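Local coordinates for protein methyltransferase 1 (Methanosarcina barkeri, PDB 2I2X) that transfers the methyl group of methanol to the cob(I)amide carried by its partner corrinoid protein, the first step of methanogenesis from methanol, at residues A51-S54 with K55-I59; E63-T66 with T67-E71; F135-R139 with G140-S144; H318-G322 with G323-Q327. All coordinates share one frame; numbering follows the deposited sequence.

Interaction 1 of 4, residues A51-S54 with K55-I59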
# COMPACT_ATOMS: atom_id res chain seq x y z
N ALA A 51 4.72 12.37 16.40
CA ALA A 51 6.14 12.64 16.15
C ALA A 51 6.44 14.15 16.07
O ALA A 51 7.57 14.57 16.25
CB ALA A 51 6.64 11.92 14.89
N GLY A 52 5.41 14.95 15.84
CA GLY A 52 5.58 16.40 15.81
C GLY A 52 5.67 17.11 17.16
O GLY A 52 5.91 18.31 17.19
N ALA A 53 5.49 16.39 18.27
CA ALA A 53 5.62 17.01 19.60
C ALA A 53 6.93 17.80 19.74
O ALA A 53 6.91 19.04 19.76
CB ALA A 53 5.48 15.97 20.73
N SER A 54 8.05 17.09 19.79
CA SER A 54 9.36 17.71 19.93
C SER A 54 10.22 17.39 18.73
O SER A 54 9.97 16.42 18.02
CB SER A 54 10.05 17.16 21.17
OG SER A 54 10.32 15.76 21.03
N LYS A 55 11.27 18.19 18.54
CA LYS A 55 12.28 17.94 17.54
C LYS A 55 12.88 16.55 17.63
O LYS A 55 13.17 15.92 16.62
CB LYS A 55 13.38 18.97 17.68
CG LYS A 55 14.39 18.91 16.58
CD LYS A 55 15.40 20.00 16.69
CE LYS A 55 16.48 19.64 17.67
NZ LYS A 55 17.68 20.41 17.31
N GLU A 56 13.06 16.05 18.84
CA GLU A 56 13.77 14.79 19.03
C GLU A 56 12.92 13.58 18.61
O GLU A 56 13.43 12.62 18.02
CB GLU A 56 14.28 14.67 20.47
CG GLU A 56 15.40 15.70 20.85
CD GLU A 56 14.99 17.24 20.81
OE1 GLU A 56 13.83 17.64 21.18
OE2 GLU A 56 15.87 18.05 20.41
N LYS A 57 11.62 13.65 18.90
CA LYS A 57 10.66 12.64 18.47
C LYS A 57 10.55 12.62 16.94
O LYS A 57 10.43 11.56 16.34
CB LYS A 57 9.29 12.88 19.10
CG LYS A 57 9.12 12.34 20.52
CD LYS A 57 8.04 13.12 21.30
CE LYS A 57 7.59 12.36 22.55
NZ LYS A 57 6.52 13.08 23.32
N LEU A 58 10.61 13.81 16.32
CA LEU A 58 10.59 13.96 14.88
C LEU A 58 11.80 13.33 14.20
O LEU A 58 11.66 12.53 13.28
CB LEU A 58 10.50 15.43 14.53
CG LEU A 58 9.95 15.76 13.16
CD1 LEU A 58 8.67 14.97 12.86
CD2 LEU A 58 9.70 17.25 13.03
N ILE A 59 12.99 13.72 14.66
CA ILE A 59 14.25 13.13 14.23
C ILE A 59 14.23 11.62 14.39
O ILE A 59 14.66 10.87 13.51
CB ILE A 59 15.44 13.73 15.02
CG1 ILE A 59 15.69 15.18 14.58
CG2 ILE A 59 16.69 12.86 14.87
CD1 ILE A 59 16.70 15.98 15.44
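Leu-58 N donates to Ser-54 O over 3.2 Å; an N-H...O angle of 158° makes it a sound bond, and its spacing, Ser-54 to Leu-58, makes it the first i to i+4 bond of the helix that begins at Lys-55. The serine side chain supplies a second tie: Ser-54 OG accepts from Lys-57 N at 3.3 Å. This bond is somewhat long but straight, with an angle of 164°. The OG can reach back to that amide because it sits between its own backbone N and carbonyl carbon (chi1 65°), which turns the hydroxyl over the open first turn. Ser-54 is thus the N-cap, its hydroxyl accepting from an amide of the first turn.

Lys-57 lies alongside the approach loop. Its CD passes 3.5 Å from Ser-54 OG and meets Ala-53 CB at 3.9 Å, so the aliphatic part of an otherwise exposed side chain lies beside the capping hydroxyl and probably shields it in part. The other flank is buried and mostly apolar. Leu-58 CD1 faces the methyl group of Ala-51, CB to CD1 4.2 Å, and also lies 3.6 Å from Ala-51 O. Beyond the segments, Leu-58 leans on Trp-97, Pro-47 and Val-88. Lys-55 carries its amine away from the loop to a salt bridge with Glu-100 on helix 95-116. One flank of the turn therefore joins the protein interior while the other is more open. The OG to N bond makes Ser-54 a serine N-cap; the apolar contacts beside it anchor the loop that follows strand 40-43 as it enters helix 55-76 of the TIM barrel.

Interaction 2 of 4, residues E63-T66 with T67-E71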
# COMPACT_ATOMS: atom_id res chain seq x y z
N GLU A 63 14.44 8.69 11.55
CA GLU A 63 15.44 7.64 11.66
C GLU A 63 14.81 6.28 11.46
O GLU A 63 15.39 5.40 10.82
CB GLU A 63 16.18 7.70 12.99
CG GLU A 63 17.24 8.77 12.96
CD GLU A 63 18.06 8.87 14.22
OE1 GLU A 63 17.51 8.73 15.33
OE2 GLU A 63 19.27 9.12 14.10
N ARG A 64 13.62 6.09 12.00
CA ARG A 64 12.97 4.80 11.87
C ARG A 64 12.59 4.57 10.41
O ARG A 64 12.78 3.46 9.89
CB ARG A 64 11.74 4.70 12.78
CG ARG A 64 12.08 4.46 14.24
CD ARG A 64 10.88 4.70 15.14
NE ARG A 64 11.22 4.25 16.48
CZ ARG A 64 10.45 4.36 17.56
NH1 ARG A 64 9.25 4.93 17.50
NH2 ARG A 64 10.91 3.87 18.72
N ILE A 65 12.10 5.63 9.76
CA ILE A 65 11.67 5.58 8.36
C ILE A 65 12.88 5.18 7.50
O ILE A 65 12.79 4.25 6.69
CB ILE A 65 11.05 6.94 7.90
CG1 ILE A 65 9.66 7.17 8.54
CG2 ILE A 65 10.92 6.99 6.41
CD1 ILE A 65 9.20 8.65 8.53
N THR A 66 14.00 5.85 7.75
CA THR A 66 15.18 5.71 6.94
C THR A 66 15.75 4.31 7.10
O THR A 66 16.06 3.63 6.12
CB THR A 66 16.25 6.77 7.29
OG1 THR A 66 15.66 8.07 7.27
CG2 THR A 66 17.39 6.75 6.28
N THR A 67 15.87 3.87 8.34
CA THR A 67 16.33 2.53 8.59
C THR A 67 15.41 1.54 7.92
O THR A 67 15.88 0.66 7.25
CB THR A 67 16.49 2.26 10.10
OG1 THR A 67 17.52 3.13 10.61
CG2 THR A 67 16.84 0.81 10.38
N ASP A 68 14.10 1.69 8.06
CA ASP A 68 13.17 0.70 7.49
C ASP A 68 13.26 0.52 5.96
O ASP A 68 13.23 -0.61 5.44
CB ASP A 68 11.74 1.06 7.88
CG ASP A 68 11.45 0.73 9.33
OD1 ASP A 68 12.36 0.21 10.03
OD2 ASP A 68 10.31 0.99 9.77
N VAL A 69 13.38 1.65 5.28
CA VAL A 69 13.58 1.71 3.85
C VAL A 69 14.91 1.07 3.43
O VAL A 69 14.92 0.21 2.54
CB VAL A 69 13.58 3.20 3.36
CG1 VAL A 69 13.92 3.27 1.89
CG2 VAL A 69 12.24 3.87 3.64
N MET A 70 16.02 1.49 4.02
CA MET A 70 17.32 0.96 3.57
C MET A 70 17.37 -0.58 3.80
O MET A 70 17.81 -1.34 2.96
CB MET A 70 18.50 1.67 4.25
CG MET A 70 18.61 3.21 4.02
SD MET A 70 18.66 3.70 2.26
CE MET A 70 20.13 2.87 1.63
N GLU A 71 16.87 -1.01 4.95
CA GLU A 71 16.87 -2.40 5.32
C GLU A 71 16.09 -3.18 4.25
O GLU A 71 16.61 -4.13 3.68
CB GLU A 71 16.30 -2.56 6.74
CG GLU A 71 16.33 -3.99 7.31
CD GLU A 71 17.73 -4.61 7.41
OE1 GLU A 71 18.75 -3.85 7.44
OE2 GLU A 71 17.80 -5.87 7.46
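Val-69 and Ile-65 meet on the inner face of helix 55-76, the helical arm of the beta-alpha-beta unit that runs from strand 40-43 to strand 80-86. Their CG2 methyls lie 4.4 Å apart, one turn from each other, and both side chains pack on Val-326 of helix 325-345. Thr-66 and Met-70 form the neighbouring buried row: both rest against Leu-83, and Met-70 also reaches Ile-81. Met-70 N bonds to Thr-66 O at 3.0 Å and Val-69 N to Ile-65 O at the same distance, each nearly in line with its carbonyl.

The partly exposed side is looser and more polar. Glu-63 and Thr-67 rest on Ile-108 of helix 95-116. Arg-64 runs out extended, away from the next turn, and its NE makes a salt bridge with the terminal carboxylate of His-258 of a neighbouring chain. Asp-68 stands at the border: its side chain touches Val-326, and its OD2 is bound by Tyr-317 OH. On the looser side the carbonyls are met at a slant: Thr-67 N, at 3.0 Å from Glu-63 O, is tilted 28° from the carbonyl plane. The hydroxyl of the same threonine may add a second grip, with Thr-67 OG1 3.1 Å from Glu-63 O.

Interaction 3 of 4, residues F135-R139 with G140-S144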
# COMPACT_ATOMS: atom_id res chain seq x y z
N PHE A 135 -3.03 36.14 4.44
CA PHE A 135 -2.55 36.14 3.05
C PHE A 135 -1.15 35.62 2.77
O PHE A 135 -0.33 35.43 3.67
CB PHE A 135 -2.68 37.51 2.33
CG PHE A 135 -3.09 38.65 3.20
CD1 PHE A 135 -2.17 39.28 4.03
CD2 PHE A 135 -4.40 39.14 3.12
CE1 PHE A 135 -2.56 40.37 4.81
CE2 PHE A 135 -4.81 40.22 3.89
CZ PHE A 135 -3.88 40.84 4.74
N LEU A 136 -0.91 35.43 1.47
CA LEU A 136 0.40 35.10 0.96
C LEU A 136 1.31 36.25 1.30
O LEU A 136 0.87 37.41 1.34
CB LEU A 136 0.37 34.87 -0.55
CG LEU A 136 -0.35 33.63 -1.09
CD1 LEU A 136 -0.32 33.57 -2.62
CD2 LEU A 136 0.21 32.34 -0.49
N GLN A 137 2.57 35.92 1.54
CA GLN A 137 3.61 36.88 1.82
C GLN A 137 4.88 36.43 1.13
O GLN A 137 5.90 36.14 1.75
CB GLN A 137 3.82 36.96 3.32
CG GLN A 137 2.66 37.67 4.02
CD GLN A 137 3.06 38.19 5.37
OE1 GLN A 137 3.16 39.42 5.57
NE2 GLN A 137 3.34 37.27 6.32
N LEU A 138 4.79 36.38 -0.19
CA LEU A 138 5.79 35.73 -1.02
C LEU A 138 7.13 36.43 -0.99
O LEU A 138 8.15 35.81 -1.29
CB LEU A 138 5.30 35.63 -2.45
CG LEU A 138 4.01 34.86 -2.72
CD1 LEU A 138 3.79 34.81 -4.23
CD2 LEU A 138 4.05 33.43 -2.14
N ARG A 139 7.13 37.71 -0.62
CA ARG A 139 8.35 38.51 -0.54
C ARG A 139 8.54 39.12 0.85
O ARG A 139 9.42 39.94 1.05
CB ARG A 139 8.34 39.58 -1.63
CG ARG A 139 8.18 38.95 -3.01
CD ARG A 139 7.95 39.93 -4.15
NE ARG A 139 7.81 39.14 -5.37
CZ ARG A 139 8.28 39.49 -6.56
NH1 ARG A 139 8.91 40.66 -6.73
NH2 ARG A 139 8.12 38.67 -7.60
N GLY A 140 7.75 38.69 1.82
CA GLY A 140 7.87 39.18 3.18
C GLY A 140 9.07 38.78 4.02
O GLY A 140 10.13 38.38 3.51
N ASP A 141 8.88 38.89 5.34
CA ASP A 141 9.89 38.65 6.37
C ASP A 141 10.25 37.19 6.42
O ASP A 141 11.32 36.81 6.93
CB ASP A 141 9.35 39.02 7.76
CG ASP A 141 8.89 40.45 7.85
OD1 ASP A 141 9.58 41.34 7.27
OD2 ASP A 141 7.84 40.69 8.51
N LYS A 142 9.34 36.36 5.95
CA LYS A 142 9.54 34.94 6.00
C LYS A 142 10.48 34.47 4.84
O LYS A 142 11.07 33.38 4.91
CB LYS A 142 8.17 34.23 6.04
CG LYS A 142 8.00 33.16 7.14
CD LYS A 142 7.39 33.68 8.45
CE LYS A 142 6.12 34.53 8.22
NZ LYS A 142 4.89 33.78 7.79
N TYR A 143 10.66 35.31 3.83
CA TYR A 143 11.47 34.94 2.66
C TYR A 143 12.87 34.44 3.03
O TYR A 143 13.34 33.43 2.48
CB TYR A 143 11.59 36.09 1.64
CG TYR A 143 12.09 35.63 0.28
CD1 TYR A 143 11.22 35.06 -0.64
CD2 TYR A 143 13.44 35.74 -0.08
CE1 TYR A 143 11.68 34.61 -1.89
CE2 TYR A 143 13.91 35.28 -1.32
CZ TYR A 143 13.02 34.72 -2.22
OH TYR A 143 13.44 34.28 -3.47
N SER A 144 13.53 35.15 3.95
CA SER A 144 14.92 34.83 4.28
C SER A 144 14.98 33.53 5.05
O SER A 144 15.97 32.78 4.94
CB SER A 144 15.57 35.95 5.09
OG SER A 144 14.90 36.16 6.32
O HOH W 1 7.29 36.29 3.98
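Tyr-143 reaches back from near the start of helix 143-155 toward the loop residues Leu-138 and Arg-139. Its CB stands 4.4 Å from Arg-139 C. With CG anti to the backbone N (chi1 -164°), the ring is then swung toward the loop, where it takes an oblique approach from Arg-139 CA. CD1 comes to 3.2 Å from Leu-138 O and CE1 to 3.8 Å from the same oxygen. Further out the ring packs on Leu-198 and Ile-199 of helix 181-210, and at the tip OH is hydrogen-bonded to Asp-202.

The backbone beneath makes two successive type I turns that share Gly-140. The first is closed by Gly-140 N to Gln-137 O, 3.2 Å, with the donor standing 71° out of the carbonyl plane. The second is closed by Tyr-143 N to Gly-140 O. A water donates to Gln-137 O at 2.6 Å and accepts from Lys-142 N at 2.8 Å, tying the first turn to the second.

No direct side-chain bond joins the two segments, so backbone, water and ring carry the contact. Leu-138 O has a proper N-H donor in Arg-130 NH1, which implies that the approach of the tyrosine CD1 is an addition, at most weakly polar.

Interaction 4 of 4, residues H318-G322 with G323-Q327. With ZN (zinc ion), chain R.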
# COMPACT_ATOMS: atom_id res chain seq x y z
N HIS A 318 3.29 3.97 9.37
CA HIS A 318 2.67 3.09 10.36
C HIS A 318 2.78 1.61 9.98
O HIS A 318 3.32 1.28 8.91
CB HIS A 318 1.21 3.52 10.67
CG HIS A 318 0.23 3.35 9.55
ND1 HIS A 318 -0.48 4.41 9.02
CD2 HIS A 318 -0.18 2.24 8.87
CE1 HIS A 318 -1.28 3.96 8.06
NE2 HIS A 318 -1.11 2.65 7.95
N GLY A 319 2.31 0.73 10.86
CA GLY A 319 2.42 -0.73 10.67
C GLY A 319 1.39 -1.29 9.69
O GLY A 319 0.24 -0.86 9.71
N GLU A 320 1.82 -2.22 8.82
CA GLU A 320 0.92 -3.00 7.95
C GLU A 320 1.27 -4.49 8.19
O GLU A 320 2.32 -4.75 8.79
CB GLU A 320 1.19 -2.70 6.46
CG GLU A 320 0.89 -1.29 5.95
CD GLU A 320 -0.54 -0.83 6.16
OE1 GLU A 320 -1.44 -1.69 6.31
OE2 GLU A 320 -0.77 0.40 6.19
N PHE A 321 0.47 -5.46 7.72
CA PHE A 321 0.86 -6.85 7.93
C PHE A 321 2.29 -7.15 7.42
O PHE A 321 2.98 -8.00 7.99
CB PHE A 321 -0.11 -7.86 7.30
CG PHE A 321 -1.53 -7.79 7.82
CD1 PHE A 321 -1.80 -7.46 9.17
CD2 PHE A 321 -2.60 -8.09 6.98
CE1 PHE A 321 -3.15 -7.42 9.65
CE2 PHE A 321 -3.94 -8.04 7.43
CZ PHE A 321 -4.22 -7.71 8.77
N GLY A 322 2.72 -6.44 6.36
CA GLY A 322 3.90 -6.81 5.58
C GLY A 322 5.12 -6.08 6.07
O GLY A 322 6.23 -6.22 5.55
N GLY A 323 4.91 -5.29 7.09
CA GLY A 323 5.98 -4.48 7.59
C GLY A 323 5.56 -3.03 7.62
O GLY A 323 4.36 -2.66 7.67
N THR A 324 6.54 -2.17 7.65
CA THR A 324 6.21 -0.78 7.82
C THR A 324 5.81 -0.19 6.47
O THR A 324 6.27 -0.56 5.41
CB THR A 324 7.34 -0.08 8.54
OG1 THR A 324 6.81 0.59 9.68
CG2 THR A 324 8.07 0.81 7.66
N THR A 325 4.86 0.69 6.53
CA THR A 325 4.31 1.32 5.36
C THR A 325 5.34 1.77 4.30
O THR A 325 5.13 1.58 3.08
CB THR A 325 3.47 2.46 5.88
OG1 THR A 325 2.50 2.79 4.92
CG2 THR A 325 4.32 3.63 6.24
N VAL A 326 6.47 2.32 4.76
CA VAL A 326 7.53 2.76 3.87
C VAL A 326 8.23 1.60 3.22
O VAL A 326 8.77 1.71 2.10
CB VAL A 326 8.59 3.72 4.57
CG1 VAL A 326 7.96 5.11 4.92
CG2 VAL A 326 9.26 3.07 5.80
N GLN A 327 8.21 0.47 3.92
CA GLN A 327 8.74 -0.77 3.35
C GLN A 327 7.82 -1.36 2.31
O GLN A 327 8.28 -1.73 1.25
CB GLN A 327 9.04 -1.78 4.44
CG GLN A 327 10.20 -1.39 5.31
CD GLN A 327 10.29 -2.27 6.54
OE1 GLN A 327 9.26 -2.71 7.06
NE2 GLN A 327 11.53 -2.51 7.02
ZN ZN R . -2.04 1.57 6.56
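Residues Glu-320 and Gly-323 pair as the hydrogen-bonded end of a very short antiparallel hairpin, with a type I turn through Phe-321 and Gly-322. Glu-320 N donates to Gly-323 O at 2.8 Å, and Gly-323 N returns a bond to Glu-320 O at 3.1 Å. The returning bond arrives 62° out of the carbonyl plane. Thr-325 N, at the start of helix 325-345, bonds to His-318 O at 2.9 Å and carries the pairing past the hairpin. Beside it, Thr-324 is the N-cap residue and its N donates to Gln-327 OE1 at 2.8 Å; the Thr-324 side chain makes no reciprocal bond, so a full capping box is not formed.

His-318 and Glu-320 both turn to zinc. His-318 NE2 binds the zinc at 2.0 Å, while Glu-316 OE2 accepts at ND1, and the two together hold the ring's rotation. Glu-320 bends at chi2 (-57°) and its OE2 binds the zinc at 1.8 Å; Glu-320 OE1 stays 3.3 Å from the zinc, so the carboxylate is monodentate. The same two residues of the second subunit complete four ligands. The site is thus an intersubunit zinc site built on a beta hairpin, distinct from the zinc held by Glu-164, Cys-220 and Cys-269.

Overall arrangement
Along the chain the four contacts come in numerical order. Interactions 1 and 2 lie on one element, helix 55-76, with centres 16 Å apart: the first starts the helix and the second forms its middle. Interaction 4, much later in sequence, returns to that helix, its centre 11 Å from that of interaction 2. They touch through Asp-68 O and Gln-327 NE2, a probable hydrogen bond of 3.0 Å, and through Val-326 against Ile-65 and Val-69. Helix 55-76 of the barrel thereby backs the start of helix 325-345, which follows the hairpin carrying the intersubunit zinc. Interaction 3 stands apart at the start of helix 143-155, its centre about 38 Å from that of interaction 4, with no touch to the others.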